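Local coordinates for flagellar brake protein YcgR (PDB 5Y6F), which brakes the flagellar motor when it has bound cyclic di-GMP, slowing swimming and swarming as levels of that messenger rise, at residues Y144-G149 with R226-L231; L163-R168 with L188-E193. All coordinates share one frame; numbering follows the deposited sequence.

Interaction 1 (Y144-G149 with R226-L231); sequences YDLSLG and RIIFSL. With C2E (9,9'-[(2R,3R,3aS,5S,7aR,9R,10R,10aS,12S,14aR)-3,5,10,12-tetrahydroxy-5,12-dioxidooctahydro-2H,7H-difuro[3,2-d:3',2'-j][1,3,7,9,2,8]tetraoxadiphosphacyclododecine-2,9-diyl]bis(2-amino-1,9-dihydro-6H-purin-6-one)), chain C.
L146 and I228 make an apolar strand-on-helix contact in the PilZ domain, where helix 218-240 packs against the end of strand 138-147, which carries D145 and S147 of the family's D-x-S-x-x-G motif. The strand alternates its faces: L146 points to the helix, while D145 and S147 serve the nucleotide. With CG anti to the backbone N (chi1 -176°), L146 sends CD2 tip to tip against I227 CD1 at 3.7 Å and lays the same methyl over I228 CG1 at 4.0 Å. I228 reaches further along the strand, its CD1 resting on the backbone 3.5 Å from S147 C. F117 and M151 close in around this apolar patch. Behind it, the cyclic di-GMP of chain C offers N11 and N21 of one guanine to D145. A single carboxylate oxygen accepts both hydrogen bonds, neither of them straight, D145 OD1 lying 2.8 Å from N11 and 2.8 Å from N21. Y144 and D145 form a classic beta bulge opposite G152. S147 closes an ST turn, its OG accepting from G149 N at 3.2 Å while pairing with the ribose hydroxyl O2A at 2.9 Å.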
ATOM      1  N   TYR A 144       1.300  -6.295  11.953  1.00 76.20           N
ATOM      2  CA  TYR A 144       1.220  -6.603  10.529  1.00 76.28           C
ATOM      3  C   TYR A 144       2.568  -6.515   9.831  1.00 73.49           C
ATOM      4  O   TYR A 144       2.946  -7.444   9.116  1.00 73.10           O
ATOM      5  CB  TYR A 144       0.235  -5.652   9.830  1.00 76.10           C
ATOM      6  CG  TYR A 144       0.135  -5.836   8.312  1.00 76.01           C
ATOM      7  CD1 TYR A 144      -0.571  -6.905   7.759  1.00 79.96           C
ATOM      8  CD2 TYR A 144       0.729  -4.937   7.447  1.00 73.98           C
ATOM      9  CE1 TYR A 144      -0.669  -7.072   6.395  1.00 80.55           C
ATOM     10  CE2 TYR A 144       0.642  -5.092   6.073  1.00 73.59           C
ATOM     11  CZ  TYR A 144      -0.062  -6.158   5.548  1.00 80.09           C
ATOM     12  OH  TYR A 144      -0.148  -6.308   4.178  1.00 85.78           O
ATOM     13  N   ASP A 145       3.289  -5.401   9.984  1.00 68.20           N
ATOM     14  CA  ASP A 145       4.644  -5.324   9.459  1.00 60.95           C
ATOM     15  C   ASP A 145       5.469  -4.399  10.346  1.00 64.62           C
ATOM     16  O   ASP A 145       4.949  -3.743  11.261  1.00 68.00           O
ATOM     17  CB  ASP A 145       4.645  -4.908   7.979  1.00 52.80           C
ATOM     18  CG  ASP A 145       4.204  -3.461   7.749  1.00 62.78           C
ATOM     19  OD1 ASP A 145       4.159  -2.646   8.700  1.00 58.26           O
ATOM     20  OD2 ASP A 145       3.915  -3.134   6.579  1.00 60.31           O
ATOM     21  N   LEU A 146       6.772  -4.359  10.069  1.00 62.28           N
ATOM     22  CA  LEU A 146       7.734  -3.774  10.986  1.00 52.03           C
ATOM     23  C   LEU A 146       8.857  -3.176  10.174  1.00 54.05           C
ATOM     24  O   LEU A 146       9.332  -3.788   9.224  1.00 60.24           O
ATOM     25  CB  LEU A 146       8.315  -4.827  11.930  1.00 61.60           C
ATOM     26  CG  LEU A 146       9.263  -4.301  12.983  1.00 62.86           C
ATOM     27  CD1 LEU A 146       8.502  -3.332  13.853  1.00 64.88           C
ATOM     28  CD2 LEU A 146       9.849  -5.448  13.814  1.00 62.80           C
ATOM     29  N   SER A 147       9.272  -1.982  10.562  1.00 47.76           N
ATOM     30  CA  SER A 147      10.394  -1.298   9.968  1.00 52.24           C
ATOM     31  C   SER A 147      11.136  -0.614  11.103  1.00 61.85           C
ATOM     32  O   SER A 147      10.651  -0.547  12.229  1.00 55.77           O
ATOM     33  CB  SER A 147       9.953  -0.279   8.927  1.00 52.23           C
ATOM     34  OG  SER A 147       9.602   0.965   9.507  1.00 57.10           O
ATOM     35  N   LEU A 148      12.313  -0.076  10.788  1.00 60.48           N
ATOM     36  CA  LEU A 148      13.088   0.632  11.803  1.00 65.26           C
ATOM     37  C   LEU A 148      12.345   1.826  12.396  1.00 57.89           C
ATOM     38  O   LEU A 148      12.636   2.221  13.511  1.00 58.31           O
ATOM     39  CB  LEU A 148      14.396   1.107  11.186  1.00 69.38           C
ATOM     40  CG  LEU A 148      15.610   1.294  12.060  1.00 67.63           C
ATOM     41  CD1 LEU A 148      15.910  -0.039  12.661  1.00 73.08           C
ATOM     42  CD2 LEU A 148      16.740   1.758  11.171  1.00 62.21           C
ATOM     43  N   GLY A 149      11.402   2.415  11.684  1.00 59.53           N
ATOM     44  CA  GLY A 149      10.786   3.624  12.177  1.00 62.89           C
ATOM     45  C   GLY A 149       9.345   3.480  12.612  1.00 61.16           C
ATOM     46  O   GLY A 149       8.718   4.476  13.007  1.00 60.86           O
ATOM     47  N   ARG A 226      18.256  -5.667  14.506  1.00 61.02           N
ATOM     48  CA  ARG A 226      18.610  -7.080  14.635  1.00 58.99           C
ATOM     49  C   ARG A 226      17.411  -7.989  14.403  1.00 63.93           C
ATOM     50  O   ARG A 226      17.525  -9.027  13.728  1.00 59.71           O
ATOM     51  CB  ARG A 226      19.226  -7.364  16.004  1.00 60.53           C
ATOM     52  CG  ARG A 226      20.677  -6.891  16.050  1.00 62.61           C
ATOM     53  CD  ARG A 226      21.385  -7.266  17.302  1.00 67.73           C
ATOM     54  NE  ARG A 226      22.836  -7.181  17.191  1.00 70.21           N
ATOM     55  CZ  ARG A 226      23.619  -6.444  17.994  1.00 80.19           C
ATOM     56  NH1 ARG A 226      23.069  -5.677  18.938  1.00 75.62           N
ATOM     57  NH2 ARG A 226      24.958  -6.470  17.862  1.00 76.85           N
ATOM     58  N   ILE A 227      16.266  -7.632  14.977  1.00 65.32           N
ATOM     59  CA  ILE A 227      15.075  -8.458  14.830  1.00 66.23           C
ATOM     60  C   ILE A 227      14.648  -8.482  13.367  1.00 60.48           C
ATOM     61  O   ILE A 227      14.416  -9.547  12.773  1.00 60.97           O
ATOM     62  CB  ILE A 227      13.966  -7.937  15.760  1.00 75.19           C
ATOM     63  CG1 ILE A 227      12.756  -8.825  15.693  1.00 85.55           C
ATOM     64  CG2 ILE A 227      13.468  -6.611  15.265  1.00 70.32           C
ATOM     65  CD1 ILE A 227      11.907  -8.425  14.507  1.00 89.16           C
ATOM     66  N   ILE A 228      14.629  -7.316  12.742  1.00 57.56           N
ATOM     67  CA  ILE A 228      14.278  -7.228  11.326  1.00 66.78           C
ATOM     68  C   ILE A 228      15.235  -8.075  10.495  1.00 70.80           C
ATOM     69  O   ILE A 228      14.817  -8.871   9.646  1.00 70.02           O
ATOM     70  CB  ILE A 228      14.261  -5.752  10.874  1.00 62.22           C
ATOM     71  CG1 ILE A 228      13.086  -5.029  11.556  1.00 64.40           C
ATOM     72  CG2 ILE A 228      14.196  -5.629   9.333  1.00 48.90           C
ATOM     73  CD1 ILE A 228      13.069  -3.513  11.398  1.00 68.28           C
ATOM     74  N   PHE A 229      16.533  -7.965  10.781  1.00 71.44           N
ATOM     75  CA  PHE A 229      17.516  -8.822  10.132  1.00 63.62           C
ATOM     76  C   PHE A 229      17.154 -10.293  10.275  1.00 64.55           C
ATOM     77  O   PHE A 229      17.090 -11.029   9.283  1.00 57.75           O
ATOM     78  CB  PHE A 229      18.900  -8.574  10.715  1.00 68.49           C
ATOM     79  CG  PHE A 229      19.950  -9.404  10.075  1.00 70.61           C
ATOM     80  CD1 PHE A 229      20.332 -10.605  10.632  1.00 73.23           C
ATOM     81  CD2 PHE A 229      20.507  -9.015   8.861  1.00 73.03           C
ATOM     82  CE1 PHE A 229      21.272 -11.402  10.026  1.00 72.11           C
ATOM     83  CE2 PHE A 229      21.450  -9.803   8.248  1.00 74.04           C
ATOM     84  CZ  PHE A 229      21.841 -11.001   8.848  1.00 73.44           C
ATOM     85  N   SER A 230      16.902 -10.745  11.508  1.00 58.74           N
ATOM     86  CA  SER A 230      16.800 -12.177  11.736  1.00 70.45           C
ATOM     87  C   SER A 230      15.541 -12.732  11.116  1.00 74.93           C
ATOM     88  O   SER A 230      15.498 -13.913  10.736  1.00 79.31           O
ATOM     89  CB  SER A 230      16.826 -12.482  13.238  1.00 76.37           C
ATOM     90  OG  SER A 230      17.519 -11.455  13.904  1.00 83.88           O
ATOM     91  N   LEU A 231      14.479 -11.921  11.088  1.00 76.90           N
ATOM     92  CA  LEU A 231      13.244 -12.348  10.441  1.00 71.83           C
ATOM     93  C   LEU A 231      13.465 -12.475   8.956  1.00 63.90           C
ATOM     94  O   LEU A 231      13.024 -13.445   8.336  1.00 66.73           O
ATOM     95  CB  LEU A 231      12.113 -11.364  10.727  1.00 70.62           C
ATOM     96  CG  LEU A 231      11.555 -11.307  12.162  1.00 67.22           C
ATOM     97  CD1 LEU A 231      10.606 -10.125  12.333  1.00 62.01           C
ATOM     98  CD2 LEU A 231      10.827 -12.558  12.463  1.00 67.92           C
TER
HETATM   99  P1  C2E C 302       9.297   5.780   5.948  1.00 43.43           P
HETATM  100  O2P C2E C 302       8.964   4.247   5.617  1.00 40.41           O
HETATM  101  O1P C2E C 302      10.691   6.086   5.587  1.00 44.51           O
HETATM  102  O5' C2E C 302       8.232   6.696   5.206  1.00 43.75           O
HETATM  103  C5' C2E C 302       8.595   8.067   5.132  1.00 36.03           C
HETATM  104  C4' C2E C 302       7.394   8.985   4.930  1.00 45.35           C
HETATM  105  O4' C2E C 302       6.780   8.732   3.673  1.00 43.61           O
HETATM  106  C3' C2E C 302       6.291   8.734   5.972  1.00 46.34           C
HETATM  107  O3' C2E C 302       6.442   9.568   7.111  1.00 53.86           O
HETATM  108  C2' C2E C 302       5.025   9.137   5.223  1.00 45.39           C
HETATM  109  O2' C2E C 302       4.974  10.547   5.160  1.00 47.70           O
HETATM  110  C1' C2E C 302       5.349   8.668   3.791  1.00 43.98           C
HETATM  111  N9  C2E C 302       4.869   7.325   3.479  1.00 44.46           N
HETATM  112  C8  C2E C 302       5.629   6.195   3.404  1.00 42.05           C
HETATM  113  N7  C2E C 302       4.872   5.182   3.084  1.00 45.03           N
HETATM  114  C5  C2E C 302       3.576   5.622   2.943  1.00 41.95           C
HETATM  115  C6  C2E C 302       2.339   5.019   2.619  1.00 42.81           C
HETATM  116  O6  C2E C 302       2.180   3.834   2.356  1.00 41.73           O
HETATM  117  N1  C2E C 302       1.268   5.808   2.576  1.00 44.28           N
HETATM  118  C2  C2E C 302       1.346   7.116   2.861  1.00 47.56           C
HETATM  119  N2  C2E C 302       0.191   7.815   2.822  1.00 48.25           N
HETATM  120  N3  C2E C 302       2.460   7.695   3.172  1.00 46.41           N
HETATM  121  C4  C2E C 302       3.582   6.989   3.198  1.00 46.09           C
HETATM  122  P11 C2E C 302       5.658   9.209   8.503  1.00 49.91           P
HETATM  123  O21 C2E C 302       4.153   8.927   8.087  1.00 44.37           O
HETATM  124  O11 C2E C 302       5.904  10.321   9.446  1.00 56.40           O
HETATM  125  O5A C2E C 302       6.227   7.803   9.060  1.00 46.46           O
HETATM  126  C5A C2E C 302       7.582   7.761   9.512  1.00 42.87           C
HETATM  127  C4A C2E C 302       7.987   6.294   9.634  1.00 46.15           C
HETATM  128  O4A C2E C 302       6.977   5.561  10.313  1.00 44.97           O
HETATM  129  C3A C2E C 302       8.030   5.600   8.256  1.00 43.71           C
HETATM  130  O3A C2E C 302       9.182   6.017   7.540  1.00 48.85           O
HETATM  131  C2A C2E C 302       8.106   4.137   8.670  1.00 41.98           C
HETATM  132  O2A C2E C 302       9.442   3.845   8.999  1.00 52.80           O
HETATM  133  C1A C2E C 302       7.215   4.186   9.954  1.00 48.10           C
HETATM  134  N91 C2E C 302       5.909   3.703   9.639  1.00 42.71           N
HETATM  135  C81 C2E C 302       4.790   4.477   9.478  1.00 43.14           C
HETATM  136  N71 C2E C 302       3.762   3.713   9.179  1.00 46.71           N
HETATM  137  C51 C2E C 302       4.214   2.417   9.175  1.00 40.62           C
HETATM  138  C61 C2E C 302       3.599   1.234   8.906  1.00 46.34           C
HETATM  139  O61 C2E C 302       2.405   1.187   8.627  1.00 47.42           O
HETATM  140  N11 C2E C 302       4.363   0.156   8.926  1.00 47.32           N
HETATM  141  C21 C2E C 302       5.670   0.211   9.222  1.00 51.10           C
HETATM  142  N21 C2E C 302       6.384  -0.959   9.250  1.00 51.20           N
HETATM  143  N31 C2E C 302       6.265   1.319   9.467  1.00 48.28           N
HETATM  144  C41 C2E C 302       5.566   2.409   9.435  1.00 38.91           C

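Interaction 2 (L163-R168 with L188-E193); sequences LQEGMR and LISISE. With C2E (9,9'-[(2R,3R,3aS,5S,7aR,9R,10R,10aS,12S,14aR)-3,5,10,12-tetrahydroxy-5,12-dioxidooctahydro-2H,7H-difuro[3,2-d:3',2'-j][1,3,7,9,2,8]tetraoxadiphosphacyclododecine-2,9-diyl]bis(2-amino-1,9-dihydro-6H-purin-6-one)), chain D.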
ATOM      1  N   LEU A 163     -10.671   5.955  17.398  1.00104.91           N
ATOM      2  CA  LEU A 163      -9.412   6.648  17.567  1.00102.64           C
ATOM      3  C   LEU A 163      -9.299   7.685  16.470  1.00 98.36           C
ATOM      4  O   LEU A 163     -10.123   7.757  15.555  1.00 95.62           O
ATOM      5  CB  LEU A 163      -8.212   5.688  17.523  1.00 94.01           C
ATOM      6  CG  LEU A 163      -8.422   4.295  18.104  1.00 94.21           C
ATOM      7  CD1 LEU A 163      -9.083   3.435  17.040  1.00 92.05           C
ATOM      8  CD2 LEU A 163      -7.103   3.706  18.533  1.00 99.10           C
ATOM      9  N   GLN A 164      -8.251   8.482  16.562  1.00 96.92           N
ATOM     10  CA  GLN A 164      -8.093   9.609  15.668  1.00 91.37           C
ATOM     11  C   GLN A 164      -6.635   9.688  15.289  1.00 84.65           C
ATOM     12  O   GLN A 164      -5.752   9.548  16.146  1.00 81.25           O
ATOM     13  CB  GLN A 164      -8.551  10.919  16.336  1.00 93.56           C
ATOM     14  CG  GLN A 164      -9.179  11.922  15.393  1.00 86.25           C
ATOM     15  CD  GLN A 164     -10.451  11.397  14.743  1.00 83.21           C
ATOM     16  OE1 GLN A 164     -11.287  10.756  15.388  1.00 87.60           O
ATOM     17  NE2 GLN A 164     -10.598  11.667  13.451  1.00 83.97           N
ATOM     18  N   GLU A 165      -6.393   9.894  14.002  1.00 81.43           N
ATOM     19  CA  GLU A 165      -5.045  10.155  13.567  1.00 71.61           C
ATOM     20  C   GLU A 165      -4.514  11.363  14.317  1.00 74.25           C
ATOM     21  O   GLU A 165      -5.273  12.255  14.708  1.00 77.59           O
ATOM     22  CB  GLU A 165      -5.018  10.360  12.058  1.00 76.02           C
ATOM     23  CG  GLU A 165      -5.464   9.100  11.284  1.00 77.49           C
ATOM     24  CD  GLU A 165      -5.548   9.356   9.798  1.00 78.67           C
ATOM     25  OE1 GLU A 165      -5.743   8.407   9.005  1.00 79.97           O
ATOM     26  OE2 GLU A 165      -5.419  10.529   9.419  1.00 83.67           O
ATOM     27  N   GLY A 166      -3.198  11.360  14.545  1.00 73.07           N
ATOM     28  CA  GLY A 166      -2.538  12.254  15.459  1.00 77.07           C
ATOM     29  C   GLY A 166      -2.367  11.716  16.864  1.00 86.49           C
ATOM     30  O   GLY A 166      -1.499  12.211  17.594  1.00 92.61           O
ATOM     31  N   MET A 167      -3.158  10.717  17.264  1.00 85.70           N
ATOM     32  CA  MET A 167      -3.051  10.167  18.616  1.00 91.35           C
ATOM     33  C   MET A 167      -1.622   9.730  18.920  1.00 91.74           C
ATOM     34  O   MET A 167      -1.034   8.958  18.169  1.00 89.53           O
ATOM     35  CB  MET A 167      -3.979   8.967  18.773  1.00 90.79           C
ATOM     36  CG  MET A 167      -5.372   9.285  19.218  1.00 92.80           C
ATOM     37  SD  MET A 167      -6.452   7.824  19.088  1.00 91.11           S
ATOM     38  CE  MET A 167      -6.651   7.319  20.801  1.00 90.74           C
ATOM     39  N   ARG A 168      -1.079  10.194  20.044  1.00 92.12           N
ATOM     40  CA  ARG A 168       0.224   9.758  20.530  1.00 93.45           C
ATOM     41  C   ARG A 168       0.035   8.782  21.688  1.00 96.68           C
ATOM     42  O   ARG A 168      -0.867   8.951  22.515  1.00105.72           O
ATOM     43  CB  ARG A 168       1.079  10.955  20.984  1.00100.07           C
ATOM     44  CG  ARG A 168       1.283  12.042  19.911  1.00101.54           C
ATOM     45  CD  ARG A 168       2.213  13.212  20.321  1.00108.52           C
ATOM     46  NE  ARG A 168       2.774  13.840  19.114  1.00114.10           N
ATOM     47  CZ  ARG A 168       4.061  13.810  18.757  1.00117.43           C
ATOM     48  NH1 ARG A 168       4.957  13.223  19.540  1.00120.02           N
ATOM     49  NH2 ARG A 168       4.461  14.377  17.620  1.00116.86           N
ATOM     50  N   LEU A 188      -0.145   7.301  16.297  1.00 72.98           N
ATOM     51  CA  LEU A 188      -1.099   6.762  15.333  1.00 70.02           C
ATOM     52  C   LEU A 188      -1.151   7.723  14.159  1.00 70.80           C
ATOM     53  O   LEU A 188      -1.707   8.815  14.261  1.00 73.51           O
ATOM     54  CB  LEU A 188      -2.471   6.598  15.979  1.00 72.70           C
ATOM     55  CG  LEU A 188      -3.581   6.271  14.977  1.00 75.99           C
ATOM     56  CD1 LEU A 188      -3.192   5.002  14.220  1.00 73.56           C
ATOM     57  CD2 LEU A 188      -4.966   6.129  15.626  1.00 80.13           C
ATOM     58  N   ILE A 189      -0.524   7.369  13.048  1.00 66.77           N
ATOM     59  CA  ILE A 189      -0.425   8.332  11.961  1.00 69.25           C
ATOM     60  C   ILE A 189      -1.434   8.072  10.855  1.00 69.13           C
ATOM     61  O   ILE A 189      -1.724   8.991  10.077  1.00 70.44           O
ATOM     62  CB  ILE A 189       0.991   8.386  11.359  1.00 72.75           C
ATOM     63  CG1 ILE A 189       1.354   7.025  10.763  1.00 73.14           C
ATOM     64  CG2 ILE A 189       1.997   8.854  12.405  1.00 79.09           C
ATOM     65  CD1 ILE A 189       2.774   6.937  10.311  1.00 76.12           C
ATOM     66  N   SER A 190      -1.974   6.863  10.751  1.00 67.37           N
ATOM     67  CA  SER A 190      -2.941   6.621   9.690  1.00 65.46           C
ATOM     68  C   SER A 190      -3.881   5.517  10.122  1.00 70.24           C
ATOM     69  O   SER A 190      -3.455   4.524  10.723  1.00 78.02           O
ATOM     70  CB  SER A 190      -2.268   6.260   8.357  1.00 67.62           C
ATOM     71  OG  SER A 190      -3.236   6.338   7.329  1.00 71.42           O
ATOM     72  N   ILE A 191      -5.167   5.724   9.863  1.00 73.34           N
ATOM     73  CA  ILE A 191      -6.177   4.691  10.035  1.00 71.47           C
ATOM     74  C   ILE A 191      -6.774   4.421   8.665  1.00 70.00           C
ATOM     75  O   ILE A 191      -7.284   5.337   8.013  1.00 74.19           O
ATOM     76  CB  ILE A 191      -7.262   5.102  11.037  1.00 73.90           C
ATOM     77  CG1 ILE A 191      -6.665   5.255  12.438  1.00 80.24           C
ATOM     78  CG2 ILE A 191      -8.389   4.092  10.999  1.00 69.37           C
ATOM     79  CD1 ILE A 191      -7.548   6.075  13.392  1.00 85.40           C
ATOM     80  N   SER A 192      -6.724   3.167   8.238  1.00 70.55           N
ATOM     81  CA  SER A 192      -7.162   2.785   6.906  1.00 69.57           C
ATOM     82  C   SER A 192      -7.764   1.394   7.006  1.00 80.82           C
ATOM     83  O   SER A 192      -7.918   0.851   8.101  1.00 87.90           O
ATOM     84  CB  SER A 192      -5.987   2.827   5.924  1.00 62.67           C
ATOM     85  OG  SER A 192      -4.920   1.938   6.309  1.00 60.36           O
ATOM     86  N   GLU A 193      -8.036   0.779   5.855  1.00 82.40           N
ATOM     87  CA  GLU A 193      -8.746  -0.486   5.822  1.00 90.75           C
ATOM     88  C   GLU A 193      -8.035  -1.469   4.904  1.00 88.22           C
ATOM     89  O   GLU A 193      -7.483  -1.089   3.874  1.00 84.89           O
ATOM     90  CB  GLU A 193     -10.209  -0.294   5.345  1.00 99.80           C
ATOM     91  CG  GLU A 193     -10.988   0.810   6.024  1.00102.72           C
ATOM     92  CD  GLU A 193     -12.384   0.943   5.439  1.00108.80           C
ATOM     93  OE1 GLU A 193     -12.634   0.284   4.403  1.00111.66           O
ATOM     94  OE2 GLU A 193     -13.218   1.696   6.002  1.00107.68           O
TER
HETATM   95  P1  C2E D 303       0.407  -0.378   2.659  1.00 47.29           P
HETATM   96  O2P C2E D 303       1.997  -0.499   2.784  1.00 55.43           O
HETATM   97  O1P C2E D 303      -0.256  -1.634   3.108  1.00 53.59           O
HETATM   98  O5' C2E D 303      -0.110   0.891   3.495  1.00 46.05           O
HETATM   99  C5' C2E D 303      -1.558   0.967   3.680  1.00 44.11           C
HETATM  100  C4' C2E D 303      -1.986   2.269   4.300  1.00 44.61           C
HETATM  101  O4' C2E D 303      -1.317   2.425   5.546  1.00 46.05           O
HETATM  102  C3' C2E D 303      -1.505   3.423   3.440  1.00 51.63           C
HETATM  103  O3' C2E D 303      -2.440   3.725   2.427  1.00 47.14           O
HETATM  104  C2' C2E D 303      -1.487   4.540   4.474  1.00 56.67           C
HETATM  105  O2' C2E D 303      -2.781   5.009   4.800  1.00 60.35           O
HETATM  106  C1' C2E D 303      -0.961   3.782   5.680  1.00 52.42           C
HETATM  107  N9  C2E D 303       0.496   3.871   5.742  1.00 51.26           N
HETATM  108  C8  C2E D 303       1.407   2.896   5.514  1.00 48.21           C
HETATM  109  N7  C2E D 303       2.597   3.370   5.729  1.00 47.20           N
HETATM  110  C5  C2E D 303       2.499   4.656   6.094  1.00 46.05           C
HETATM  111  C6  C2E D 303       3.426   5.646   6.429  1.00 45.68           C
HETATM  112  O6  C2E D 303       4.617   5.411   6.433  1.00 43.44           O
HETATM  113  N1  C2E D 303       2.954   6.849   6.770  1.00 52.65           N
HETATM  114  C2  C2E D 303       1.618   7.104   6.761  1.00 53.96           C
HETATM  115  N2  C2E D 303       1.165   8.359   7.074  1.00 61.66           N
HETATM  116  N3  C2E D 303       0.752   6.182   6.429  1.00 53.61           N
HETATM  117  C4  C2E D 303       1.155   4.977   6.111  1.00 46.15           C
HETATM  118  P11 C2E D 303      -2.063   4.551   1.131  1.00 48.70           P
HETATM  119  O21 C2E D 303      -1.189   5.860   1.465  1.00 42.53           O
HETATM  120  O11 C2E D 303      -3.225   4.732   0.256  1.00 50.61           O
HETATM  121  O5A C2E D 303      -1.097   3.551   0.343  1.00 49.64           O
HETATM  122  C5A C2E D 303      -1.653   2.390  -0.207  1.00 44.25           C
HETATM  123  C4A C2E D 303      -0.546   1.410  -0.658  1.00 42.88           C
HETATM  124  O4A C2E D 303       0.327   1.999  -1.625  1.00 43.73           O
HETATM  125  C3A C2E D 303       0.353   1.060   0.501  1.00 44.58           C
HETATM  126  O3A C2E D 303      -0.139  -0.086   1.189  1.00 39.88           O
HETATM  127  C2A C2E D 303       1.654   0.672  -0.236  1.00 40.81           C
HETATM  128  O2A C2E D 303       1.507  -0.508  -1.022  1.00 40.79           O
HETATM  129  C1A C2E D 303       1.696   1.695  -1.335  1.00 42.18           C
HETATM  130  N91 C2E D 303       2.508   2.884  -1.073  1.00 45.01           N
HETATM  131  C81 C2E D 303       2.112   4.160  -0.847  1.00 41.54           C
HETATM  132  N71 C2E D 303       3.129   4.922  -0.752  1.00 40.53           N
HETATM  133  C51 C2E D 303       4.259   4.186  -0.895  1.00 40.25           C
HETATM  134  C61 C2E D 303       5.623   4.494  -0.899  1.00 41.61           C
HETATM  135  O61 C2E D 303       5.941   5.657  -0.732  1.00 44.12           O
HETATM  136  N11 C2E D 303       6.521   3.479  -1.054  1.00 42.65           N
HETATM  137  C21 C2E D 303       6.073   2.197  -1.275  1.00 45.87           C
HETATM  138  N21 C2E D 303       7.003   1.203  -1.501  1.00 42.43           N
HETATM  139  N31 C2E D 303       4.771   1.900  -1.331  1.00 36.89           N
HETATM  140  C41 C2E D 303       3.878   2.865  -1.123  1.00 44.53           C
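E165 starts with CG anti to its carbonyl carbon (chi1 -63°) and then runs extended, which carries the carboxylate along strand 181-193 to the backbone of I191. There I191 N donates to E165 OE1 at 2.9 Å in an almost straight bond (172°), meeting the oxygen on its anti side and slightly out of the carboxylate plane. In L188, CG is anti to the backbone N (chi1 170°), which brings CD2 to 3.8 Å from L163 CB and 3.5 Å from Q164 O. Next to it M167 lies side by side with L188, CB to CB at 4.0 Å. The loop here is a type II beta turn, Q164 to M167, with G166 at a positive phi that suits glycine. Two backbone bonds fasten this turn to the strand: G166 N to L188 O at 3.0 Å and L188 N to M167 O at 2.7 Å. I189 and S190, both facing S210 in a classic beta bulge, belong to the cyclic di-GMP pocket of the PilZ beta-barrel. I189 CD1 approaches N1 of a guanine of chain D at 3.5 Å, and S190 OG shares a hydrogen bond with the ribose hydroxyl O2' at 2.9 Å.

Both contacts belong to the PilZ domain and reach the same antiparallel sheet, with centres 21 Å apart and nearest atoms about 7 Å apart. Along the chain, both segments of interaction 2 fall between 144-149 and 226-231. Across the sheet, 138-147 pairs with 150-154, that with 207-214, and that with 181-193. One site backs onto helix 218-240, the other onto a loop, and between them lie two cyclic di-GMP molecules: the chain C ligand meets D145 and S147, the chain D ligand is hydrogen-bonded to S190, and I189 touches both. So two strands of the sheet each contribute to the binding of the ligands, alongside R114 and R118.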